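Local coordinates for ubiquitin-conjugating enzyme E2, putative (PDB 4DS2), which is a putative E2 enzyme that probably carries activated ubiquitin as a thioester and passes it on, together with an E3 ligase, towards substrate proteins, at residues R12-D16 with P116-S121; H37-I41 with L128-Q134; D61-G65 with F158-R163. All blocks are in the same frame, centred on the assembly; numbering follows the deposited sequence.

Followed from the N terminus, the chain gives three first segments in order, 12-16, 37-41 and 61-65, then meets their partners in the same order, 116-121, 128-134 and 158-163, so every pair of contacts crosses and none nests. Contact 1 closes a loop of 99 intervening residues by joining helix 11-27 to the start of helix 120-132. Contact 2 closes one of 86, from the entry of strand 40-46 to the end of that helix, and contact 3 one of 92, from the loop before strand 70-76 to helix 155-162. Contacts 2 and 3 touch through His37 with Asp61 and Phe132 with Tyr64, whereas contacts 1 and 3, centres 31 Å apart, lie on opposite sides of the chain's centre.

Contact 1: residues R12-D16 with P116-S121; sequences RIIKD and PDQHAS
Bends at chi2 (-79°) and chi3 turn the Arg12 chain aside from its helix and bring the guanidinium to the carbonyls of Pro116 and Gln118, while Asp16 places CG beside its backbone N (chi1 -69°), which sets the carboxylate before Ala120. Arg12 NH2 does the gripping, donating to Pro116 O at 2.7 Å and to Gln118 O at 2.9 Å. Both acceptors lie at the guanidinium edge, but the second bond is the straighter of the two (159° at the hydrogen), although NH2 stands above the Gln118 carbonyl plane. Arg12 NH1 turns back to Asp16 OD2 at 2.7 Å, a salt bridge one helical turn along whose hydrogen-bond angle is poor.

Asp16 OD2 also accepts Ala120 N at 3.0 Å, met from above the carboxylate plane, and a further bond from the hydroxyl of Tyr81. His119 is at the N-cap position, and the bond to the next residue's amide sets the carboxylate at the first turn of helix 120-132, where the helix end and Arg12 would be expected to favour its negative charge. Asp16 OD1 sits 3.3 Å from His119 CD2. Lys15 NZ makes a weak hydrogen bond to His119 NE2 at 3.4 Å, at the ring edge. On the apolar side, CB of Asp16 packs on CB of Ala120, and both side chains touch Trp52 of strand 51-57. A water donates to Asp16 O and bonds to Ser121 OG at 2.6 Å.

An arginine that binds two loop carbonyls and an aspartate of helix 11-27 that accepts the first amide of helix 120-132 thus join the two. This is the meeting, in the ubiquitin-conjugating (UBC) fold, of the N-terminal helix with the head of the central helix that lies across the antiparallel sheet.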
ATOM      1  N   ARG A  12       5.166   1.530  20.114  1.00 37.62           N
ATOM      2  CA  ARG A  12       4.138   1.113  19.161  1.00 38.02           C
ATOM      3  C   ARG A  12       4.610   0.748  17.760  1.00 36.65           C
ATOM      4  O   ARG A  12       3.925  -0.018  17.075  1.00 41.00           O
ATOM      5  CB  ARG A  12       3.064   2.181  19.058  1.00 41.28           C
ATOM      6  CG  ARG A  12       2.053   2.147  20.200  1.00 44.23           C
ATOM      7  CD  ARG A  12       1.016   1.051  19.986  1.00 46.41           C
ATOM      8  NE  ARG A  12      -0.140   1.632  19.318  1.00 47.54           N
ATOM      9  CZ  ARG A  12      -0.449   1.482  18.044  1.00 48.20           C
ATOM     10  NH1 ARG A  12       0.281   0.734  17.251  1.00 49.77           N
ATOM     11  NH2 ARG A  12      -1.525   2.073  17.559  1.00 51.04           N
ATOM     12  N   ILE A  13       5.722   1.292  17.293  1.00 33.52           N
ATOM     13  CA  ILE A  13       6.249   0.890  16.007  1.00 32.24           C
ATOM     14  C   ILE A  13       6.731  -0.574  16.119  1.00 34.32           C
ATOM     15  O   ILE A  13       6.457  -1.410  15.223  1.00 33.30           O
ATOM     16  CB  ILE A  13       7.435   1.767  15.527  1.00 30.40           C
ATOM     17  CG1 ILE A  13       7.018   3.221  15.254  1.00 30.05           C
ATOM     18  CG2 ILE A  13       8.020   1.208  14.245  1.00 29.70           C
ATOM     19  CD1 ILE A  13       8.145   4.107  14.780  1.00 28.52           C
ATOM     20  N   ILE A  14       7.490  -0.845  17.197  1.00 33.96           N
ATOM     21  CA  ILE A  14       8.056  -2.160  17.494  1.00 33.46           C
ATOM     22  C   ILE A  14       6.913  -3.173  17.723  1.00 36.17           C
ATOM     23  O   ILE A  14       6.895  -4.254  17.091  1.00 34.95           O
ATOM     24  CB  ILE A  14       8.992  -2.077  18.730  1.00 32.98           C
ATOM     25  CG1 ILE A  14      10.266  -1.287  18.387  1.00 32.72           C
ATOM     26  CG2 ILE A  14       9.346  -3.457  19.244  1.00 33.50           C
ATOM     27  CD1 ILE A  14      10.970  -0.594  19.536  1.00 33.07           C
ATOM     28  N   LYS A  15       5.941  -2.805  18.581  1.00 39.30           N
ATOM     29  CA  LYS A  15       4.746  -3.653  18.813  1.00 40.72           C
ATOM     30  C   LYS A  15       3.999  -3.979  17.489  1.00 39.33           C
ATOM     31  O   LYS A  15       3.658  -5.149  17.242  1.00 37.59           O
ATOM     32  CB  LYS A  15       3.797  -3.009  19.824  1.00 42.92           C
ATOM     33  CG  LYS A  15       2.607  -3.897  20.253  1.00 47.16           C
ATOM     34  CD  LYS A  15       1.236  -3.191  20.093  1.00 49.48           C
ATOM     35  CE  LYS A  15       0.077  -3.965  20.750  1.00 53.30           C
ATOM     36  NZ  LYS A  15      -1.292  -3.338  20.708  1.00 54.94           N
ATOM     37  N   ASP A  16       3.783  -2.967  16.641  1.00 36.81           N
ATOM     38  CA  ASP A  16       3.163  -3.190  15.313  1.00 37.34           C
ATOM     39  C   ASP A  16       3.991  -3.954  14.290  1.00 36.88           C
ATOM     40  O   ASP A  16       3.402  -4.621  13.441  1.00 38.54           O
ATOM     41  CB  ASP A  16       2.724  -1.889  14.660  1.00 36.46           C
ATOM     42  CG  ASP A  16       1.559  -1.246  15.378  1.00 38.28           C
ATOM     43  OD1 ASP A  16       1.159  -1.706  16.474  1.00 39.29           O
ATOM     44  OD2 ASP A  16       1.036  -0.250  14.850  1.00 38.76           O
ATOM     45  N   PRO A 116      -5.584   6.635  16.365  1.00 35.16           N
ATOM     46  CA  PRO A 116      -4.286   6.142  16.934  1.00 35.31           C
ATOM     47  C   PRO A 116      -4.333   4.682  17.526  1.00 36.43           C
ATOM     48  O   PRO A 116      -3.327   4.040  17.753  1.00 37.09           O
ATOM     49  CB  PRO A 116      -3.978   7.175  18.025  1.00 35.48           C
ATOM     50  CG  PRO A 116      -5.300   7.798  18.369  1.00 36.14           C
ATOM     51  CD  PRO A 116      -6.118   7.789  17.107  1.00 35.32           C
ATOM     52  N   ASP A 117      -5.537   4.251  17.810  1.00 39.75           N
ATOM     53  CA  ASP A 117      -6.008   2.907  18.087  1.00 42.69           C
ATOM     54  C   ASP A 117      -5.480   1.812  17.076  1.00 42.74           C
ATOM     55  O   ASP A 117      -5.127   0.677  17.448  1.00 41.78           O
ATOM     56  CB  ASP A 117      -7.565   3.129  18.013  1.00 45.01           C
ATOM     57  CG  ASP A 117      -8.354   1.999  18.507  1.00 49.88           C
ATOM     58  OD1 ASP A 117      -7.846   0.869  18.507  1.00 61.96           O
ATOM     59  OD2 ASP A 117      -9.510   2.216  18.885  1.00 50.76           O
ATOM     60  N   GLN A 118      -5.451   2.179  15.795  1.00 40.56           N
ATOM     61  CA  GLN A 118      -5.206   1.234  14.702  1.00 40.07           C
ATOM     62  C   GLN A 118      -3.732   0.912  14.500  1.00 39.59           C
ATOM     63  O   GLN A 118      -2.870   1.645  14.986  1.00 38.78           O
ATOM     64  CB  GLN A 118      -5.766   1.786  13.395  1.00 38.26           C
ATOM     65  CG  GLN A 118      -7.282   1.809  13.322  1.00 39.91           C
ATOM     66  CD  GLN A 118      -7.805   2.582  12.106  1.00 38.35           C
ATOM     67  OE1 GLN A 118      -8.237   3.709  12.242  1.00 37.82           O
ATOM     68  NE2 GLN A 118      -7.776   1.973  10.931  1.00 36.31           N
ATOM     69  N   HIS A 119      -3.475  -0.169  13.750  1.00 38.75           N
ATOM     70  CA  HIS A 119      -2.158  -0.759  13.612  1.00 39.92           C
ATOM     71  C   HIS A 119      -1.578  -0.551  12.233  1.00 39.39           C
ATOM     72  O   HIS A 119      -2.310  -0.414  11.263  1.00 38.80           O
ATOM     73  CB  HIS A 119      -2.239  -2.250  13.911  1.00 42.76           C
ATOM     74  CG  HIS A 119      -2.504  -2.575  15.364  1.00 46.34           C
ATOM     75  ND1 HIS A 119      -3.605  -2.169  16.018  1.00 47.94           N
ATOM     76  CD2 HIS A 119      -1.743  -3.294  16.294  1.00 50.92           C
ATOM     77  CE1 HIS A 119      -3.569  -2.609  17.293  1.00 50.08           C
ATOM     78  NE2 HIS A 119      -2.426  -3.296  17.465  1.00 51.86           N
ATOM     79  N   ALA A 120      -0.250  -0.499  12.139  1.00 39.58           N
ATOM     80  CA  ALA A 120       0.463  -0.405  10.857  1.00 41.22           C
ATOM     81  C   ALA A 120      -0.064  -1.377   9.827  1.00 42.51           C
ATOM     82  O   ALA A 120      -0.208  -1.014   8.694  1.00 41.16           O
ATOM     83  CB  ALA A 120       1.960  -0.665  11.042  1.00 42.12           C
ATOM     84  N   SER A 121      -0.311  -2.616  10.237  1.00 46.51           N
ATOM     85  CA  SER A 121      -1.028  -3.614   9.425  1.00 49.55           C
ATOM     86  C   SER A 121      -2.287  -3.101   8.745  1.00 50.51           C
ATOM     87  O   SER A 121      -2.521  -3.372   7.567  1.00 51.96           O
ATOM     88  CB  SER A 121      -1.468  -4.754  10.329  1.00 53.18           C
ATOM     89  OG  SER A 121      -0.371  -5.189  11.098  1.00 59.71           O
TER
HETATM   90  O   HOH W   1       0.953  -3.747  12.794  1.00 28.01           O

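Contact 2: residues H37-I41 with L128-Q134; sequences HSTAI and LDRVFSQ
Asp129 O is gripped twice, by Ser133 N at 2.9 Å and by Gln134 N at 2.8 Å, the latter bond reaching one residue beyond the usual helical spacing. This closes the last turn of helix 120-132, with Thr39 lying against its side.

Thr39 makes the largest single contribution. Thr39 OG1 lies 3.5 Å from Leu128 CB, while on the other branch the methyl Thr39 CG2 rests 3.8 Å from Leu128 CB. Thr39 CG2 also comes to the edge of the Phe132 ring, near its plane, 4.1 Å from Phe132 CD2. Further along, Ile41 CG1 meets Leu128 CD1 at 3.9 Å, the two chains crossing at a slant and Val56 touching both.

In the UBC fold the central helix lies across one face of the meander sheet, and here an edge strand, 40-46, and its lead-in reach the C-terminal turns of that helix. The leucine and phenylalanine, one turn apart, form the apolar side presented to Thr39.

Towards the loop the contact becomes polar and looser. A chi1 of -169° sends the His37 ring away from its backbone N and towards the helix end, where Ser133 OG lies over one face and Gln134 NE2 at the edge, 4.1 Å from His37 NE2. Gln134 itself bonds weakly to Asp129 OD1. His37 is poorly ordered, and His37 ND1 probably hydrogen-bonds Asp61 OD2.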
ATOM      1  N   HIS A  37      -8.918 -12.443  -3.603  1.00 82.43           N
ATOM      2  CA  HIS A  37      -9.320 -11.022  -3.540  1.00 79.45           C
ATOM      3  C   HIS A  37      -8.423 -10.169  -2.680  1.00 73.36           C
ATOM      4  O   HIS A  37      -8.423  -8.949  -2.798  1.00 72.70           O
ATOM      5  CB  HIS A  37     -10.769 -10.864  -3.074  1.00 81.90           C
ATOM      6  CG  HIS A  37     -11.300  -9.455  -3.240  1.00 83.18           C
ATOM      7  ND1 HIS A  37     -11.675  -8.963  -4.434  1.00 86.66           N
ATOM      8  CD2 HIS A  37     -11.468  -8.421  -2.317  1.00 83.59           C
ATOM      9  CE1 HIS A  37     -12.084  -7.689  -4.287  1.00 88.15           C
ATOM     10  NE2 HIS A  37     -11.956  -7.355  -2.989  1.00 85.46           N
ATOM     11  N   SER A  38      -7.658 -10.794  -1.797  1.00 69.79           N
ATOM     12  CA  SER A  38      -6.737 -10.061  -0.941  1.00 65.88           C
ATOM     13  C   SER A  38      -5.309 -10.117  -1.479  1.00 60.33           C
ATOM     14  O   SER A  38      -4.901 -11.044  -2.181  1.00 59.26           O
ATOM     15  CB  SER A  38      -6.802 -10.561   0.515  1.00 65.80           C
ATOM     16  OG  SER A  38      -7.744  -9.804   1.254  1.00 65.34           O
ATOM     17  N   THR A  39      -4.572  -9.086  -1.120  1.00 57.34           N
ATOM     18  CA  THR A  39      -3.192  -8.928  -1.518  1.00 57.80           C
ATOM     19  C   THR A  39      -2.356  -9.588  -0.436  1.00 54.68           C
ATOM     20  O   THR A  39      -2.717  -9.528   0.734  1.00 55.64           O
ATOM     21  CB  THR A  39      -2.851  -7.433  -1.638  1.00 60.20           C
ATOM     22  OG1 THR A  39      -2.240  -6.958  -0.425  1.00 63.92           O
ATOM     23  CG2 THR A  39      -4.174  -6.594  -1.952  1.00 65.10           C
ATOM     24  N   ALA A  40      -1.267 -10.249  -0.816  1.00 51.97           N
ATOM     25  CA  ALA A  40      -0.469 -10.990   0.137  1.00 50.01           C
ATOM     26  C   ALA A  40       0.845 -10.233   0.321  1.00 48.37           C
ATOM     27  O   ALA A  40       1.547  -9.953  -0.652  1.00 47.27           O
ATOM     28  CB  ALA A  40      -0.237 -12.414  -0.371  1.00 49.42           C
ATOM     29  N   ILE A  41       1.144  -9.860   1.563  1.00 47.94           N
ATOM     30  CA  ILE A  41       2.463  -9.337   1.925  1.00 47.42           C
ATOM     31  C   ILE A  41       3.264 -10.569   2.323  1.00 48.17           C
ATOM     32  O   ILE A  41       2.846 -11.298   3.218  1.00 51.35           O
ATOM     33  CB  ILE A  41       2.412  -8.349   3.129  1.00 46.15           C
ATOM     34  CG1 ILE A  41       1.291  -7.301   2.968  1.00 47.30           C
ATOM     35  CG2 ILE A  41       3.753  -7.635   3.306  1.00 45.03           C
ATOM     36  CD1 ILE A  41       0.995  -6.427   4.195  1.00 44.84           C
ATOM     37  N   LEU A 128      -3.313  -1.203   0.028  1.00 38.73           N
ATOM     38  CA  LEU A 128      -3.178  -2.247  -0.994  1.00 39.89           C
ATOM     39  C   LEU A 128      -4.521  -2.530  -1.636  1.00 42.11           C
ATOM     40  O   LEU A 128      -4.629  -2.627  -2.855  1.00 43.98           O
ATOM     41  CB  LEU A 128      -2.623  -3.520  -0.395  1.00 40.87           C
ATOM     42  CG  LEU A 128      -1.186  -3.442   0.142  1.00 42.18           C
ATOM     43  CD1 LEU A 128      -0.911  -4.641   1.051  1.00 44.11           C
ATOM     44  CD2 LEU A 128      -0.196  -3.343  -1.003  1.00 39.99           C
ATOM     45  N   ASP A 129      -5.541  -2.636  -0.799  1.00 44.94           N
ATOM     46  CA  ASP A 129      -6.892  -2.859  -1.253  1.00 46.25           C
ATOM     47  C   ASP A 129      -7.433  -1.676  -2.065  1.00 43.12           C
ATOM     48  O   ASP A 129      -8.125  -1.837  -3.087  1.00 45.19           O
ATOM     49  CB  ASP A 129      -7.801  -3.105  -0.048  1.00 50.14           C
ATOM     50  CG  ASP A 129      -9.269  -3.026  -0.414  1.00 55.52           C
ATOM     51  OD1 ASP A 129      -9.728  -3.842  -1.276  1.00 62.08           O
ATOM     52  OD2 ASP A 129      -9.955  -2.139   0.150  1.00 57.35           O
ATOM     53  N   ARG A 130      -7.167  -0.491  -1.575  1.00 38.03           N
ATOM     54  CA  ARG A 130      -7.660   0.711  -2.225  1.00 37.08           C
ATOM     55  C   ARG A 130      -7.112   0.827  -3.637  1.00 34.78           C
ATOM     56  O   ARG A 130      -7.833   1.105  -4.571  1.00 33.54           O
ATOM     57  CB  ARG A 130      -7.309   1.935  -1.370  1.00 35.55           C
ATOM     58  CG  ARG A 130      -7.591   3.262  -2.001  1.00 35.73           C
ATOM     59  CD  ARG A 130      -9.035   3.437  -2.344  1.00 36.71           C
ATOM     60  NE  ARG A 130      -9.221   4.759  -2.917  1.00 38.19           N
ATOM     61  CZ  ARG A 130     -10.322   5.156  -3.553  1.00 39.80           C
ATOM     62  NH1 ARG A 130     -11.351   4.324  -3.707  1.00 41.00           N
ATOM     63  NH2 ARG A 130     -10.398   6.395  -4.032  1.00 39.36           N
ATOM     64  N   VAL A 131      -5.813   0.602  -3.778  1.00 35.17           N
ATOM     65  CA  VAL A 131      -5.139   0.804  -5.057  1.00 33.63           C
ATOM     66  C   VAL A 131      -5.307  -0.360  -6.048  1.00 35.26           C
ATOM     67  O   VAL A 131      -5.582  -0.152  -7.245  1.00 33.47           O
ATOM     68  CB  VAL A 131      -3.674   1.102  -4.800  1.00 33.21           C
ATOM     69  CG1 VAL A 131      -2.882   1.141  -6.114  1.00 33.16           C
ATOM     70  CG2 VAL A 131      -3.596   2.434  -4.051  1.00 31.25           C
ATOM     71  N   PHE A 132      -5.170  -1.585  -5.544  1.00 35.93           N
ATOM     72  CA  PHE A 132      -5.252  -2.770  -6.392  1.00 36.09           C
ATOM     73  C   PHE A 132      -6.689  -3.223  -6.691  1.00 37.39           C
ATOM     74  O   PHE A 132      -6.947  -3.879  -7.722  1.00 36.38           O
ATOM     75  CB  PHE A 132      -4.486  -3.921  -5.715  1.00 37.41           C
ATOM     76  CG  PHE A 132      -2.987  -3.767  -5.721  1.00 38.54           C
ATOM     77  CD1 PHE A 132      -2.322  -3.039  -6.721  1.00 38.61           C
ATOM     78  CD2 PHE A 132      -2.226  -4.414  -4.759  1.00 40.39           C
ATOM     79  CE1 PHE A 132      -0.955  -2.938  -6.740  1.00 38.72           C
ATOM     80  CE2 PHE A 132      -0.846  -4.324  -4.783  1.00 40.86           C
ATOM     81  CZ  PHE A 132      -0.213  -3.586  -5.778  1.00 40.38           C
ATOM     82  N   SER A 133      -7.603  -2.912  -5.761  1.00 38.78           N
ATOM     83  CA  SER A 133      -8.955  -3.469  -5.772  1.00 39.71           C
ATOM     84  C   SER A 133     -10.100  -2.476  -5.769  1.00 40.17           C
ATOM     85  O   SER A 133     -11.095  -2.741  -6.415  1.00 40.60           O
ATOM     86  CB  SER A 133      -9.114  -4.465  -4.643  1.00 40.74           C
ATOM     87  OG  SER A 133      -8.547  -5.686  -5.065  1.00 42.11           O
ATOM     88  N   GLN A 134      -9.987  -1.345  -5.078  1.00 40.86           N
ATOM     89  CA  GLN A 134     -11.110  -0.426  -5.030  1.00 43.26           C
ATOM     90  C   GLN A 134     -10.832   0.841  -5.803  1.00 41.33           C
ATOM     91  O   GLN A 134     -11.399   1.880  -5.513  1.00 44.71           O
ATOM     92  CB  GLN A 134     -11.498  -0.077  -3.591  1.00 46.24           C
ATOM     93  CG  GLN A 134     -11.739  -1.271  -2.657  1.00 52.77           C
ATOM     94  CD  GLN A 134     -12.898  -2.210  -3.065  1.00 56.64           C
ATOM     95  OE1 GLN A 134     -13.751  -1.866  -3.893  1.00 56.46           O
ATOM     96  NE2 GLN A 134     -12.949  -3.395  -2.434  1.00 58.70           N
TER

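Contact 3: residues D61-G65 with F158-R163; sequences DSVYG and FAARVR
Val63 is the main bump of this contact, its CG1 methyl pressed into a shallow hollow on helix 155-162. The floor of the hollow is Ala159, whose small side chain makes room for the methyl: Val63 CG1 is 3.7 Å from Ala159 CB. One wall is the guanidinium of Arg163, which lays one face over the same methyl, and Arg163 NH2 is 4.1 Å from Val63 CG1. Val162 stands alongside, with Val162 CG1 4.2 Å from Val63 CB.

Val162 is in turn the bump from the helix side. It points CG1 opposite its backbone N (chi1 166°), and Val162 CG1 lies obliquely to the Tyr64 ring, 3.4 Å from Tyr64 CD1, while CG2 leans towards the phenolic end. There Tyr64 OH meets the edge of the Phe158 ring, 3.6 Å from Phe158 CZ, the two side chains at about a right angle, and the hydroxyl is bonded to Tyr95 O.

Among its neighbours, the loop between strands 51-57 and 70-76 is held between two helices: Tyr64 meets Phe132 of the central helix and Val162 of helix 155-162, while Phe158 packs back on Tyr150 and Leu151 of helix 145-153.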
ATOM      1  N   ASP A  61      -7.480 -11.890  -8.369  1.00 68.75           N
ATOM      2  CA  ASP A  61      -8.646 -11.003  -8.642  1.00 67.95           C
ATOM      3  C   ASP A  61      -8.434  -9.799  -9.577  1.00 61.18           C
ATOM      4  O   ASP A  61      -9.296  -9.517 -10.389  1.00 58.00           O
ATOM      5  CB  ASP A  61      -9.097 -10.412  -7.288  1.00 71.99           C
ATOM      6  CG  ASP A  61     -10.585 -10.450  -7.077  1.00 78.01           C
ATOM      7  OD1 ASP A  61     -11.168 -11.569  -7.043  1.00 76.49           O
ATOM      8  OD2 ASP A  61     -11.147  -9.347  -6.873  1.00 88.62           O
ATOM      9  N   SER A  62      -7.329  -9.061  -9.426  1.00 54.38           N
ATOM     10  CA  SER A  62      -7.224  -7.747 -10.046  1.00 52.54           C
ATOM     11  C   SER A  62      -6.320  -7.670 -11.291  1.00 50.73           C
ATOM     12  O   SER A  62      -5.512  -8.556 -11.552  1.00 48.76           O
ATOM     13  CB  SER A  62      -6.784  -6.709  -9.000  1.00 50.83           C
ATOM     14  OG  SER A  62      -5.399  -6.779  -8.721  1.00 49.87           O
ATOM     15  N   VAL A  63      -6.489  -6.572 -12.029  1.00 49.23           N
ATOM     16  CA  VAL A  63      -5.661  -6.192 -13.183  1.00 50.19           C
ATOM     17  C   VAL A  63      -4.169  -6.266 -12.890  1.00 49.68           C
ATOM     18  O   VAL A  63      -3.362  -6.633 -13.765  1.00 52.49           O
ATOM     19  CB  VAL A  63      -5.963  -4.718 -13.616  1.00 49.86           C
ATOM     20  CG1 VAL A  63      -6.611  -4.669 -14.995  1.00 51.23           C
ATOM     21  CG2 VAL A  63      -6.821  -3.967 -12.596  1.00 46.61           C
ATOM     22  N   TYR A  64      -3.846  -5.896 -11.648  1.00 49.14           N
ATOM     23  CA  TYR A  64      -2.476  -5.757 -11.094  1.00 48.55           C
ATOM     24  C   TYR A  64      -1.789  -7.041 -10.597  1.00 51.51           C
ATOM     25  O   TYR A  64      -0.566  -7.063 -10.419  1.00 50.44           O
ATOM     26  CB  TYR A  64      -2.525  -4.798  -9.898  1.00 45.87           C
ATOM     27  CG  TYR A  64      -2.956  -3.389 -10.267  1.00 44.29           C
ATOM     28  CD1 TYR A  64      -2.051  -2.487 -10.813  1.00 43.55           C
ATOM     29  CD2 TYR A  64      -4.266  -2.971 -10.093  1.00 42.67           C
ATOM     30  CE1 TYR A  64      -2.441  -1.210 -11.156  1.00 43.04           C
ATOM     31  CE2 TYR A  64      -4.659  -1.695 -10.440  1.00 41.51           C
ATOM     32  CZ  TYR A  64      -3.743  -0.819 -10.970  1.00 41.36           C
ATOM     33  OH  TYR A  64      -4.109   0.462 -11.305  1.00 41.55           O
ATOM     34  N   GLY A  65      -2.568  -8.094 -10.344  1.00 57.22           N
ATOM     35  CA  GLY A  65      -2.013  -9.387  -9.918  1.00 60.50           C
ATOM     36  C   GLY A  65      -2.046 -10.427 -11.013  1.00 64.78           C
ATOM     37  O   GLY A  65      -2.074 -11.608 -10.724  1.00 67.95           O
ATOM     38  N   PHE A 158      -7.303   0.790 -20.434  1.00 75.31           N
ATOM     39  CA  PHE A 158      -6.608   1.009 -19.133  1.00 66.91           C
ATOM     40  C   PHE A 158      -6.054  -0.303 -18.540  1.00 63.07           C
ATOM     41  O   PHE A 158      -4.943  -0.331 -17.998  1.00 56.97           O
ATOM     42  CB  PHE A 158      -7.551   1.698 -18.107  1.00 67.59           C
ATOM     43  CG  PHE A 158      -7.017   1.729 -16.684  1.00 61.01           C
ATOM     44  CD1 PHE A 158      -7.195   0.649 -15.835  1.00 58.01           C
ATOM     45  CD2 PHE A 158      -6.358   2.850 -16.193  1.00 58.27           C
ATOM     46  CE1 PHE A 158      -6.695   0.677 -14.548  1.00 54.46           C
ATOM     47  CE2 PHE A 158      -5.877   2.886 -14.899  1.00 53.64           C
ATOM     48  CZ  PHE A 158      -6.034   1.794 -14.081  1.00 52.13           C
ATOM     49  N   ALA A 159      -6.838  -1.376 -18.648  1.00 67.05           N
ATOM     50  CA  ALA A 159      -6.413  -2.729 -18.243  1.00 68.15           C
ATOM     51  C   ALA A 159      -5.158  -3.206 -18.992  1.00 68.70           C
ATOM     52  O   ALA A 159      -4.174  -3.621 -18.358  1.00 70.40           O
ATOM     53  CB  ALA A 159      -7.540  -3.727 -18.463  1.00 74.29           C
ATOM     54  N   ALA A 160      -5.201  -3.157 -20.333  1.00 69.62           N
ATOM     55  CA  ALA A 160      -4.064  -3.596 -21.185  1.00 68.51           C
ATOM     56  C   ALA A 160      -2.803  -2.825 -20.841  1.00 63.04           C
ATOM     57  O   ALA A 160      -1.698  -3.348 -20.911  1.00 63.13           O
ATOM     58  CB  ALA A 160      -4.391  -3.415 -22.667  1.00 70.48           C
ATOM     59  N   ARG A 161      -2.999  -1.570 -20.470  1.00 60.88           N
ATOM     60  CA  ARG A 161      -1.913  -0.669 -20.072  1.00 58.45           C
ATOM     61  C   ARG A 161      -1.308  -1.015 -18.693  1.00 55.26           C
ATOM     62  O   ARG A 161      -0.102  -0.837 -18.503  1.00 55.96           O
ATOM     63  CB  ARG A 161      -2.413   0.780 -20.128  1.00 59.00           C
ATOM     64  CG  ARG A 161      -1.411   1.818 -19.709  1.00 60.71           C
ATOM     65  CD  ARG A 161      -1.993   3.220 -19.907  1.00 65.32           C
ATOM     66  NE  ARG A 161      -2.134   3.610 -21.319  1.00 71.08           N
ATOM     67  CZ  ARG A 161      -2.374   4.863 -21.722  1.00 76.09           C
ATOM     68  NH1 ARG A 161      -2.524   5.837 -20.828  1.00 78.13           N
ATOM     69  NH2 ARG A 161      -2.468   5.151 -23.012  1.00 80.44           N
ATOM     70  N   VAL A 162      -2.120  -1.508 -17.752  1.00 53.04           N
ATOM     71  CA  VAL A 162      -1.605  -1.932 -16.454  1.00 53.04           C
ATOM     72  C   VAL A 162      -0.676  -3.140 -16.631  1.00 59.23           C
ATOM     73  O   VAL A 162       0.393  -3.217 -15.993  1.00 60.52           O
ATOM     74  CB  VAL A 162      -2.725  -2.256 -15.423  1.00 52.02           C
ATOM     75  CG1 VAL A 162      -2.169  -3.006 -14.209  1.00 52.91           C
ATOM     76  CG2 VAL A 162      -3.435  -0.991 -14.994  1.00 47.46           C
ATOM     77  N   ARG A 163      -1.064  -4.069 -17.510  1.00 64.37           N
ATOM     78  CA  ARG A 163      -0.210  -5.239 -17.805  1.00 71.51           C
ATOM     79  C   ARG A 163       1.064  -4.897 -18.550  1.00 72.63           C
ATOM     80  O   ARG A 163       1.965  -5.715 -18.582  1.00 78.82           O
ATOM     81  CB  ARG A 163      -0.965  -6.308 -18.578  1.00 75.96           C
ATOM     82  CG  ARG A 163      -1.998  -6.994 -17.724  1.00 79.68           C
ATOM     83  CD  ARG A 163      -3.004  -7.773 -18.541  1.00 84.99           C
ATOM     84  NE  ARG A 163      -4.059  -8.236 -17.632  1.00 89.50           N
ATOM     85  CZ  ARG A 163      -5.352  -7.892 -17.666  1.00 88.33           C
ATOM     86  NH1 ARG A 163      -5.844  -7.087 -18.615  1.00 84.35           N
ATOM     87  NH2 ARG A 163      -6.176  -8.392 -16.738  1.00 92.27           N
TER